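Local coordinates for extracellular protein containing a SCP domain (Bacillus anthracis, PDB 4IFA) that is of unknown function but, as an extracellular protein carrying an SCP (CAP-superfamily) domain, has been considered a vaccine candidate possibly linked to virulence, at residues Arg71-Asn85 and Lys212-Asp226. Numbering follows the deposited sequence.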
loop_
_atom_site.group_PDB
_atom_site.type_symbol
_atom_site.label_atom_id
_atom_site.label_comp_id
_atom_site.label_asym_id
_atom_site.label_seq_id
_atom_site.Cartn_x
_atom_site.Cartn_y
_atom_site.Cartn_z
ATOM N N ARG A 71 6.842 8.596 11.214
ATOM C CA ARG A 71 5.417 8.811 11.543
ATOM C C ARG A 71 4.902 7.563 12.263
ATOM O O ARG A 71 5.325 6.445 11.942
ATOM C CB ARG A 71 4.519 8.892 10.253
ATOM C CG ARG A 71 4.738 10.038 9.369
ATOM C CD ARG A 71 3.458 10.421 8.633
ATOM N NE ARG A 71 2.795 9.306 7.959
ATOM C CZ ARG A 71 3.255 8.740 6.847
ATOM N NH1 ARG A 71 2.585 7.752 6.267
ATOM N NH2 ARG A 71 4.380 9.159 6.298
ATOM N N ILE A 72 3.955 7.765 13.171
ATOM C CA ILE A 72 3.173 6.680 13.783
ATOM C C ILE A 72 1.708 7.083 13.564
ATOM O O ILE A 72 1.311 8.218 13.894
ATOM C CB ILE A 72 3.451 6.451 15.261
ATOM C CG1 ILE A 72 4.890 5.952 15.452
ATOM C CG2 ILE A 72 2.468 5.395 15.796
ATOM C CD1 ILE A 72 5.341 5.889 16.948
ATOM N N GLU A 73 0.910 6.174 13.013
ATOM C CA GLU A 73 -0.492 6.465 12.697
ATOM C C GLU A 73 -1.334 5.193 12.800
ATOM O O GLU A 73 -0.828 4.106 12.528
ATOM C CB GLU A 73 -0.591 7.073 11.298
ATOM C CG GLU A 73 -0.043 6.193 10.155
ATOM C CD GLU A 73 0.427 6.969 8.938
ATOM O OE1 GLU A 73 0.488 8.224 8.980
ATOM O OE2 GLU A 73 0.749 6.302 7.931
ATOM N N PRO A 74 -2.617 5.328 13.169
ATOM C CA PRO A 74 -3.441 4.132 13.325
ATOM C C PRO A 74 -3.851 3.486 12.026
ATOM O O PRO A 74 -3.897 4.159 10.999
ATOM C CB PRO A 74 -4.694 4.663 14.043
ATOM C CG PRO A 74 -4.772 6.083 13.672
ATOM C CD PRO A 74 -3.357 6.554 13.509
ATOM N N SER A 75 -4.132 2.184 12.075
ATOM C CA SER A 75 -4.707 1.432 10.956
ATOM C C SER A 75 -6.151 1.108 11.340
ATOM O O SER A 75 -6.558 1.298 12.505
ATOM C CB SER A 75 -3.962 0.122 10.653
ATOM O OG SER A 75 -4.365 -0.865 11.624
ATOM N N ALA A 76 -6.885 0.524 10.402
ATOM C CA ALA A 76 -8.262 0.078 10.602
ATOM C C ALA A 76 -8.298 -1.367 11.162
ATOM O O ALA A 76 -9.385 -1.902 11.349
ATOM C CB ALA A 76 -9.034 0.136 9.264
ATOM N N TYR A 77 -7.136 -1.933 11.517
ATOM C CA TYR A 77 -7.018 -3.352 11.874
ATOM C C TYR A 77 -6.286 -3.604 13.197
ATOM O O TYR A 77 -5.606 -4.615 13.350
ATOM C CB TYR A 77 -6.398 -4.126 10.700
ATOM C CG TYR A 77 -7.140 -3.867 9.396
ATOM C CD1 TYR A 77 -8.406 -4.408 9.193
ATOM C CD2 TYR A 77 -6.634 -3.026 8.419
ATOM C CE1 TYR A 77 -9.131 -4.146 8.029
ATOM C CE2 TYR A 77 -7.336 -2.781 7.257
ATOM C CZ TYR A 77 -8.581 -3.321 7.071
ATOM O OH TYR A 77 -9.310 -3.081 5.937
ATOM N N GLY A 78 -6.392 -2.649 14.098
ATOM C CA GLY A 78 -5.854 -2.829 15.455
ATOM C C GLY A 78 -4.369 -2.651 15.749
ATOM O O GLY A 78 -3.930 -2.870 16.897
ATOM N N TYR A 79 -3.575 -2.441 14.722
ATOM C CA TYR A 79 -2.158 -2.116 14.830
ATOM C C TYR A 79 -1.953 -0.659 14.404
ATOM O O TYR A 79 -2.784 -0.082 13.678
ATOM C CB TYR A 79 -1.256 -3.069 14.024
ATOM C CG TYR A 79 -1.610 -3.170 12.549
ATOM C CD1 TYR A 79 -1.205 -2.193 11.633
ATOM C CD2 TYR A 79 -2.386 -4.230 12.070
ATOM C CE1 TYR A 79 -1.548 -2.286 10.285
ATOM C CE2 TYR A 79 -2.719 -4.318 10.717
ATOM C CZ TYR A 79 -2.321 -3.342 9.861
ATOM O OH TYR A 79 -2.658 -3.428 8.525
ATOM N N GLU A 80 -0.869 -0.067 14.879
ATOM C CA GLU A 80 -0.417 1.262 14.480
ATOM C C GLU A 80 0.727 1.062 13.488
ATOM O O GLU A 80 1.618 0.203 13.667
ATOM C CB GLU A 80 0.106 2.061 15.679
ATOM C CG GLU A 80 -0.917 2.477 16.702
ATOM C CD GLU A 80 -0.247 3.147 17.864
ATOM O OE1 GLU A 80 0.280 2.432 18.747
ATOM O OE2 GLU A 80 -0.255 4.386 17.906
ATOM N N TRP A 81 0.719 1.859 12.441
ATOM C CA TRP A 81 1.815 1.847 11.488
ATOM C C TRP A 81 2.961 2.715 11.969
ATOM O O TRP A 81 2.762 3.904 12.317
ATOM C CB TRP A 81 1.391 2.341 10.113
ATOM C CG TRP A 81 0.501 1.493 9.283
ATOM C CD1 TRP A 81 -0.791 1.779 8.889
ATOM C CD2 TRP A 81 0.855 0.274 8.633
ATOM N NE1 TRP A 81 -1.243 0.803 8.041
ATOM C CE2 TRP A 81 -0.249 -0.113 7.837
ATOM C CE3 TRP A 81 1.996 -0.524 8.640
ATOM C CZ2 TRP A 81 -0.235 -1.274 7.064
ATOM C CZ3 TRP A 81 2.008 -1.663 7.862
ATOM C CH2 TRP A 81 0.880 -2.041 7.110
ATOM N N TRP A 82 4.162 2.154 11.963
ATOM C CA TRP A 82 5.411 2.866 12.245
ATOM C C TRP A 82 6.039 2.990 10.851
ATOM O O TRP A 82 6.508 1.981 10.271
ATOM C CB TRP A 82 6.308 2.054 13.180
ATOM C CG TRP A 82 5.913 1.990 14.618
ATOM C CD1 TRP A 82 4.657 2.022 15.144
ATOM C CD2 TRP A 82 6.806 1.758 15.699
ATOM N NE1 TRP A 82 4.725 1.882 16.525
ATOM C CE2 TRP A 82 6.036 1.726 16.888
ATOM C CE3 TRP A 82 8.194 1.597 15.784
ATOM C CZ2 TRP A 82 6.613 1.525 18.154
ATOM C CZ3 TRP A 82 8.767 1.429 17.044
ATOM C CH2 TRP A 82 7.977 1.362 18.207
ATOM N N VAL A 83 6.130 4.205 10.325
ATOM C CA VAL A 83 6.532 4.422 8.938
ATOM C C VAL A 83 7.953 4.951 8.854
ATOM O O VAL A 83 8.283 5.959 9.463
ATOM C CB VAL A 83 5.606 5.468 8.298
ATOM C CG1 VAL A 83 5.960 5.715 6.849
ATOM C CG2 VAL A 83 4.163 4.979 8.379
ATOM N N TYR A 84 8.780 4.280 8.058
ATOM C CA TYR A 84 10.161 4.653 7.770
ATOM C C TYR A 84 10.246 5.074 6.298
ATOM O O TYR A 84 10.562 4.264 5.431
ATOM C CB TYR A 84 11.096 3.466 8.064
ATOM C CG TYR A 84 11.113 3.119 9.536
ATOM C CD1 TYR A 84 12.078 3.629 10.388
ATOM C CD2 TYR A 84 10.129 2.285 10.088
ATOM C CE1 TYR A 84 12.075 3.341 11.765
ATOM C CE2 TYR A 84 10.105 1.996 11.447
ATOM C CZ TYR A 84 11.090 2.489 12.274
ATOM O OH TYR A 84 11.061 2.189 13.626
ATOM N N ASN A 85 9.961 6.349 6.063
ATOM C CA ASN A 85 9.857 6.865 4.679
ATOM C C ASN A 85 10.883 7.917 4.314
ATOM O O ASN A 85 10.773 8.494 3.244
ATOM C CB ASN A 85 8.463 7.484 4.461
ATOM C CG ASN A 85 8.258 8.741 5.274
ATOM O OD1 ASN A 85 8.973 8.958 6.248
ATOM N ND2 ASN A 85 7.290 9.582 4.908
ATOM N N LYS A 212 -10.928 8.759 15.219
ATOM C CA LYS A 212 -9.909 7.765 14.878
ATOM C C LYS A 212 -9.942 7.481 13.389
ATOM O O LYS A 212 -8.883 7.348 12.748
ATOM C CB LYS A 212 -10.076 6.475 15.677
ATOM C CG LYS A 212 -8.925 5.485 15.481
ATOM C CD LYS A 212 -8.914 4.420 16.539
ATOM C CE LYS A 212 -7.755 3.459 16.329
ATOM N NZ LYS A 212 -7.640 2.466 17.439
HETATM N N MSE A 213 -11.148 7.383 12.839
HETATM C CA MSE A 213 -11.322 7.188 11.405
HETATM C C MSE A 213 -10.574 8.249 10.595
HETATM O O MSE A 213 -9.949 7.943 9.580
HETATM C CB MSE A 213 -12.806 7.243 11.060
HETATM C CG MSE A 213 -13.581 6.073 11.578
HETATM SE SE MSE A 213 -13.301 4.499 10.508
HETATM C CE MSE A 213 -14.231 5.014 8.856
ATOM N N LYS A 214 -10.684 9.504 11.024
ATOM C CA LYS A 214 -9.996 10.614 10.347
ATOM C C LYS A 214 -8.462 10.404 10.369
ATOM O O LYS A 214 -7.784 10.621 9.361
ATOM C CB LYS A 214 -10.375 11.974 10.936
ATOM C CG LYS A 214 -9.787 13.157 10.197
ATOM C CD LYS A 214 -10.202 14.498 10.782
ATOM C CE LYS A 214 -9.866 15.655 9.826
ATOM N NZ LYS A 214 -8.500 15.546 9.194
ATOM N N GLN A 215 -7.939 9.951 11.507
ATOM C CA GLN A 215 -6.514 9.663 11.635
ATOM C C GLN A 215 -6.080 8.511 10.705
ATOM O O GLN A 215 -5.018 8.566 10.070
ATOM C CB GLN A 215 -6.183 9.288 13.074
ATOM C CG GLN A 215 -6.337 10.414 14.073
ATOM C CD GLN A 215 -6.125 9.962 15.498
ATOM O OE1 GLN A 215 -6.753 9.014 15.969
ATOM N NE2 GLN A 215 -5.249 10.662 16.207
ATOM N N ILE A 216 -6.917 7.480 10.617
ATOM C CA ILE A 216 -6.643 6.329 9.739
ATOM C C ILE A 216 -6.621 6.789 8.274
ATOM O O ILE A 216 -5.734 6.380 7.487
ATOM C CB ILE A 216 -7.675 5.211 9.932
ATOM C CG1 ILE A 216 -7.576 4.619 11.330
ATOM C CG2 ILE A 216 -7.466 4.115 8.874
ATOM C CD1 ILE A 216 -8.819 3.787 11.747
ATOM N N GLU A 217 -7.600 7.625 7.916
ATOM C CA GLU A 217 -7.689 8.171 6.551
ATOM C C GLU A 217 -6.434 8.973 6.223
ATOM O O GLU A 217 -5.884 8.834 5.123
ATOM C CB GLU A 217 -8.951 9.042 6.423
ATOM C CG GLU A 217 -10.234 8.196 6.424
ATOM C CD GLU A 217 -11.500 8.890 6.960
ATOM O OE1 GLU A 217 -11.478 10.100 7.293
ATOM O OE2 GLU A 217 -12.515 8.169 7.029
ATOM N N ASN A 218 -5.994 9.811 7.162
ATOM C CA ASN A 218 -4.793 10.634 6.969
ATOM C C ASN A 218 -3.556 9.758 6.701
ATOM O O ASN A 218 -2.693 10.110 5.891
ATOM C CB ASN A 218 -4.545 11.546 8.182
ATOM C CG ASN A 218 -5.589 12.676 8.331
ATOM O OD1 ASN A 218 -5.628 13.357 9.357
ATOM N ND2 ASN A 218 -6.425 12.868 7.325
ATOM N N GLY A 219 -3.471 8.609 7.380
ATOM C CA GLY A 219 -2.372 7.658 7.183
ATOM C C GLY A 219 -2.439 7.065 5.788
ATOM O O GLY A 219 -1.437 6.967 5.070
ATOM N N ASN A 220 -3.627 6.629 5.394
ATOM C CA ASN A 220 -3.804 6.092 4.058
ATOM C C ASN A 220 -3.432 7.119 2.985
ATOM O O ASN A 220 -2.871 6.774 1.940
ATOM C CB ASN A 220 -5.225 5.577 3.879
ATOM C CG ASN A 220 -5.428 4.189 4.435
ATOM O OD1 ASN A 220 -4.516 3.341 4.378
ATOM N ND2 ASN A 220 -6.638 3.910 4.942
HETATM N N MSE A 221 -3.791 8.381 3.200
HETATM C CA MSE A 221 -3.451 9.451 2.254
HETATM C C MSE A 221 -1.937 9.636 2.095
HETATM O O MSE A 221 -1.425 9.716 0.963
HETATM C CB MSE A 221 -4.071 10.778 2.729
HETATM C CG MSE A 221 -5.566 10.792 2.562
HETATM SE SE MSE A 221 -6.526 12.058 3.709
HETATM C CE MSE A 221 -5.463 13.662 3.216
ATOM N N GLN A 222 -1.210 9.727 3.196
ATOM C CA GLN A 222 0.240 9.928 3.107
ATOM C C GLN A 222 0.946 8.686 2.569
ATOM O O GLN A 222 1.874 8.784 1.786
ATOM C CB GLN A 222 0.843 10.345 4.445
ATOM C CG GLN A 222 2.321 10.652 4.301
ATOM C CD GLN A 222 2.601 11.876 3.470
ATOM O OE1 GLN A 222 1.851 12.854 3.511
ATOM N NE2 GLN A 222 3.702 11.844 2.735
ATOM N N GLN A 223 0.501 7.509 2.958
ATOM C CA GLN A 223 1.110 6.265 2.411
ATOM C C GLN A 223 0.912 6.221 0.895
ATOM O O GLN A 223 1.848 5.929 0.153
ATOM C CB GLN A 223 0.556 5.013 3.069
ATOM C CG GLN A 223 0.891 4.924 4.545
ATOM C CD GLN A 223 0.248 3.773 5.199
ATOM O OE1 GLN A 223 -0.106 2.770 4.603
ATOM N NE2 GLN A 223 0.143 3.883 6.518
ATOM N N ILE A 224 -0.298 6.507 0.412
ATOM C CA ILE A 224 -0.499 6.508 -1.030
ATOM C C ILE A 224 0.442 7.519 -1.675
ATOM O O ILE A 224 0.994 7.259 -2.761
ATOM C CB ILE A 224 -1.986 6.785 -1.408
ATOM C CG1 ILE A 224 -2.832 5.562 -1.079
ATOM C CG2 ILE A 224 -2.114 7.169 -2.911
ATOM C CD1 ILE A 224 -4.368 5.832 -1.117
ATOM N N PHE A 225 0.549 8.712 -1.124
ATOM C CA PHE A 225 1.464 9.717 -1.665
ATOM C C PHE A 225 2.907 9.245 -1.790
ATOM O O PHE A 225 3.496 9.263 -2.877
ATOM C CB PHE A 225 1.363 11.014 -0.871
ATOM C CG PHE A 225 2.350 12.044 -1.275
ATOM C CD1 PHE A 225 2.151 12.836 -2.424
ATOM C CD2 PHE A 225 3.503 12.245 -0.547
ATOM C CE1 PHE A 225 3.094 13.791 -2.808
ATOM C CE2 PHE A 225 4.436 13.203 -0.940
ATOM C CZ PHE A 225 4.221 13.978 -2.064
ATOM N N ASP A 226 3.467 8.785 -0.693
ATOM C CA ASP A 226 4.853 8.329 -0.719
ATOM C C ASP A 226 5.049 7.133 -1.654
ATOM O O ASP A 226 6.052 7.062 -2.376
ATOM C CB ASP A 226 5.309 7.933 0.682
ATOM C CG ASP A 226 5.536 9.094 1.587
ATOM O OD1 ASP A 226 5.857 10.200 1.119
ATOM O OD2 ASP A 226 5.458 8.911 2.843
HETATM O O HOH W 1 4.155 6.952 4.064
HETATM O O HOH W 2 -3.585 4.753 8.329
HETATM O O HOH W 3 -3.678 2.300 7.044
#
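Glu73 and Gln223 meet where the edge hairpin of the seven-stranded antiparallel sheet, in the CAP-associated N-terminal region, lies across helix 210-234, whose other side packs on strands 322-328 and 331-338 of the SCP domain. Gln223 NE2 donates an almost straight bond to Glu73 OE2 (2.9 Å, 172°) on its anti side, amide and carboxylate nearly coplanar. The carboxylate sits directly on the helix backbone, Glu73 CD lying 3.4 Å from Gly219 CA. Arg71 grips it side-on in a salt bridge, NH1 on the syn side of OE2, while Arg71 NE meets Glu73 OE1 from above the carboxylate plane at 2.7 Å. A bend at chi3 (-51°) turns the guanidinium between Gln222 CG on one face and Val83 CG2 on the other. Its long salt bridge to Asp226 is supplemented by water 1, which joins Arg71 NH1 to Asp226 OD2. Asp226 OD2 also accepts a bond from Asn85 ND2 at 2.8 Å. Toward the hairpin turn the side-chain contacts are apolar, Pro74 CG touching Gln215 CB and Ile216 CG1, although water 2 joins the backbone oxygens of Pro74 and Ile216. Gln93 binds Gln223 OE1 and so probably helps fix the amide's rotation; Gln223 NE2 stands over the Trp81 ring, 3.3 Å from Trp81 CD1, the planes 89° apart.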